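Local coordinates for single-stranded DNA-binding protein WHY1, chloroplastic (Arabidopsis thaliana, PDB 4KOO) that binds single-stranded DNA as a homotetramer, maintaining plastid genome stability in chloroplasts and modulating telomere length in the nucleus, at residues 64-69 with 129-134. Residues are numbered along the deposited sequence; the frame is centred on the assembly and turned at random.
Sequences KKQVFS and VNVDES
NE2 of Q66 meets CG1 of V131, and more loosely CB of E133, where an outer strand of one four-stranded antiparallel sheet of the Whirly fold passes the outer strand of the other. Q66 begins strand 66-70, an outermost strand of the first sheet within this chain; V131 and E133 belong to strand 131-139, outermost in the second. The evidence that this is sheet-to-sheet packing is geometric: the nearest CA atoms, those of Q66 and S134, are 8.4 Å apart, and no hydrogen bond joins the segments. Their backbone bonds run within their own sheets, Q66 to F51 and E133 to V124.

The contacts are van der Waals. NE2 of Q66 lies 4.1 Å from CG1 of V131, the two side chains advancing from opposite directions. V131 meets it with this one methyl, placed anti to the backbone N (chi1 160°); CG2 of V131 stays 5.8 Å from NE2 of Q66. The glutamine side chain also touches L122 and V124 of strand 118-126. The joint is small, burying 73 Å² in total at the surface. Further along strand 66-70, the buried F68 stacks its ring with that of H91 and touches K105 and L107.

V131 also shares with N130 a G1 beta bulge facing N126, where strand 118-126 turns back into 131-139.

No polar pair forms across the segments. E133 starts toward Q66 and contributes its CB, 4.5 Å from Q66 NE2. Its chain then bends off, leaving carboxylate oxygen OE2 of E133 6.4 Å from that same NE2 of Q66.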
loop_
_atom_site.group_PDB
_atom_site.type_symbol
_atom_site.label_atom_id
_atom_site.label_comp_id
_atom_site.label_asym_id
_atom_site.label_seq_id
_atom_site.Cartn_x
_atom_site.Cartn_y
_atom_site.Cartn_z
ATOM N N LYS A 64 6.844 -18.820 -30.365
ATOM C CA LYS A 64 6.938 -20.053 -29.594
ATOM C C LYS A 64 6.549 -19.890 -28.096
ATOM O O LYS A 64 6.927 -20.713 -27.268
ATOM C CB LYS A 64 8.355 -20.623 -29.696
ATOM C CG LYS A 64 8.757 -20.959 -31.146
ATOM C CD LYS A 64 10.051 -21.769 -31.211
ATOM C CE LYS A 64 10.391 -22.134 -32.656
ATOM N NZ LYS A 64 11.746 -22.722 -32.775
ATOM N N LYS A 65 5.818 -18.835 -27.771
ATOM C CA LYS A 65 5.554 -18.491 -26.372
ATOM C C LYS A 65 4.546 -19.456 -25.750
ATOM O O LYS A 65 3.714 -20.057 -26.442
ATOM C CB LYS A 65 5.031 -17.065 -26.271
ATOM C CG LYS A 65 3.619 -16.919 -26.692
ATOM C CD LYS A 65 3.169 -15.475 -26.706
ATOM C CE LYS A 65 1.714 -15.384 -27.064
ATOM N NZ LYS A 65 1.331 -13.941 -27.104
ATOM N N GLN A 66 4.651 -19.636 -24.443
ATOM C CA GLN A 66 3.632 -20.345 -23.684
ATOM C C GLN A 66 3.132 -19.388 -22.610
ATOM O O GLN A 66 3.908 -18.579 -22.084
ATOM C CB GLN A 66 4.204 -21.584 -23.025
ATOM C CG GLN A 66 4.745 -22.622 -23.994
ATOM C CD GLN A 66 3.681 -23.249 -24.905
ATOM O OE1 GLN A 66 2.453 -23.121 -24.700
ATOM N NE2 GLN A 66 4.162 -23.898 -25.965
ATOM N N VAL A 67 1.853 -19.472 -22.314
ATOM C CA VAL A 67 1.237 -18.515 -21.409
ATOM C C VAL A 67 0.554 -19.205 -20.245
ATOM O O VAL A 67 0.212 -20.382 -20.316
ATOM C CB VAL A 67 0.223 -17.624 -22.144
ATOM C CG1 VAL A 67 0.873 -16.915 -23.361
ATOM C CG2 VAL A 67 -1.026 -18.404 -22.574
ATOM N N PHE A 68 0.331 -18.453 -19.163
ATOM C CA PHE A 68 -0.283 -19.016 -17.968
ATOM C C PHE A 68 -0.919 -17.831 -17.237
ATOM O O PHE A 68 -0.299 -16.803 -17.072
ATOM C CB PHE A 68 0.792 -19.683 -17.130
ATOM C CG PHE A 68 0.263 -20.527 -15.992
ATOM C CD1 PHE A 68 0.037 -21.887 -16.165
ATOM C CD2 PHE A 68 0.022 -19.968 -14.746
ATOM C CE1 PHE A 68 -0.426 -22.701 -15.121
ATOM C CE2 PHE A 68 -0.451 -20.760 -13.695
ATOM C CZ PHE A 68 -0.691 -22.146 -13.895
ATOM N N SER A 69 -2.162 -17.951 -16.848
ATOM C CA SER A 69 -2.809 -16.867 -16.137
ATOM C C SER A 69 -2.631 -17.074 -14.628
ATOM O O SER A 69 -2.597 -18.194 -14.141
ATOM C CB SER A 69 -4.272 -16.772 -16.548
ATOM O OG SER A 69 -4.372 -16.490 -17.947
ATOM N N VAL A 129 -2.039 -30.655 -30.317
ATOM C CA VAL A 129 -1.013 -30.383 -31.315
ATOM C C VAL A 129 0.295 -31.070 -31.015
ATOM O O VAL A 129 1.338 -30.698 -31.554
ATOM C CB VAL A 129 -0.774 -28.844 -31.495
ATOM C CG1 VAL A 129 -2.026 -28.173 -31.950
ATOM C CG2 VAL A 129 -0.313 -28.218 -30.212
ATOM N N ASN A 130 0.274 -32.097 -30.157
ATOM C CA ASN A 130 1.499 -32.833 -29.898
ATOM C C ASN A 130 2.641 -31.891 -29.495
ATOM O O ASN A 130 3.761 -31.953 -30.000
ATOM C CB ASN A 130 1.879 -33.660 -31.124
ATOM C CG ASN A 130 3.004 -34.622 -30.857
ATOM O OD1 ASN A 130 3.202 -35.136 -29.730
ATOM N ND2 ASN A 130 3.766 -34.895 -31.904
ATOM N N VAL A 131 2.356 -31.032 -28.535
ATOM C CA VAL A 131 3.395 -30.184 -27.960
ATOM C C VAL A 131 3.569 -30.509 -26.482
ATOM O O VAL A 131 2.587 -30.614 -25.735
ATOM C CB VAL A 131 3.073 -28.700 -28.190
ATOM C CG1 VAL A 131 3.833 -27.802 -27.201
ATOM C CG2 VAL A 131 3.423 -28.326 -29.620
ATOM N N ASP A 132 4.794 -30.821 -26.115
ATOM C CA ASP A 132 5.181 -31.086 -24.730
ATOM C C ASP A 132 6.454 -30.266 -24.508
ATOM O O ASP A 132 7.557 -30.729 -24.794
ATOM C CB ASP A 132 5.456 -32.585 -24.512
ATOM C CG ASP A 132 5.804 -32.932 -23.087
ATOM O OD1 ASP A 132 5.789 -32.054 -22.209
ATOM O OD2 ASP A 132 6.081 -34.122 -22.815
ATOM N N GLU A 133 6.305 -29.045 -23.995
ATOM C CA GLU A 133 7.429 -28.097 -23.886
ATOM C C GLU A 133 7.463 -27.437 -22.512
ATOM O O GLU A 133 6.417 -27.211 -21.908
ATOM C CB GLU A 133 7.228 -26.954 -24.893
ATOM C CG GLU A 133 7.103 -27.353 -26.341
ATOM C CD GLU A 133 8.426 -27.672 -26.992
ATOM O OE1 GLU A 133 9.481 -27.468 -26.342
ATOM O OE2 GLU A 133 8.394 -28.138 -28.159
ATOM N N SER A 134 8.652 -27.119 -22.029
ATOM C CA SER A 134 8.793 -26.363 -20.775
ATOM C C SER A 134 9.749 -25.185 -20.977
ATOM O O SER A 134 10.730 -25.279 -21.737
ATOM C CB SER A 134 9.261 -27.258 -19.633
ATOM O OG SER A 134 10.610 -27.617 -19.805
#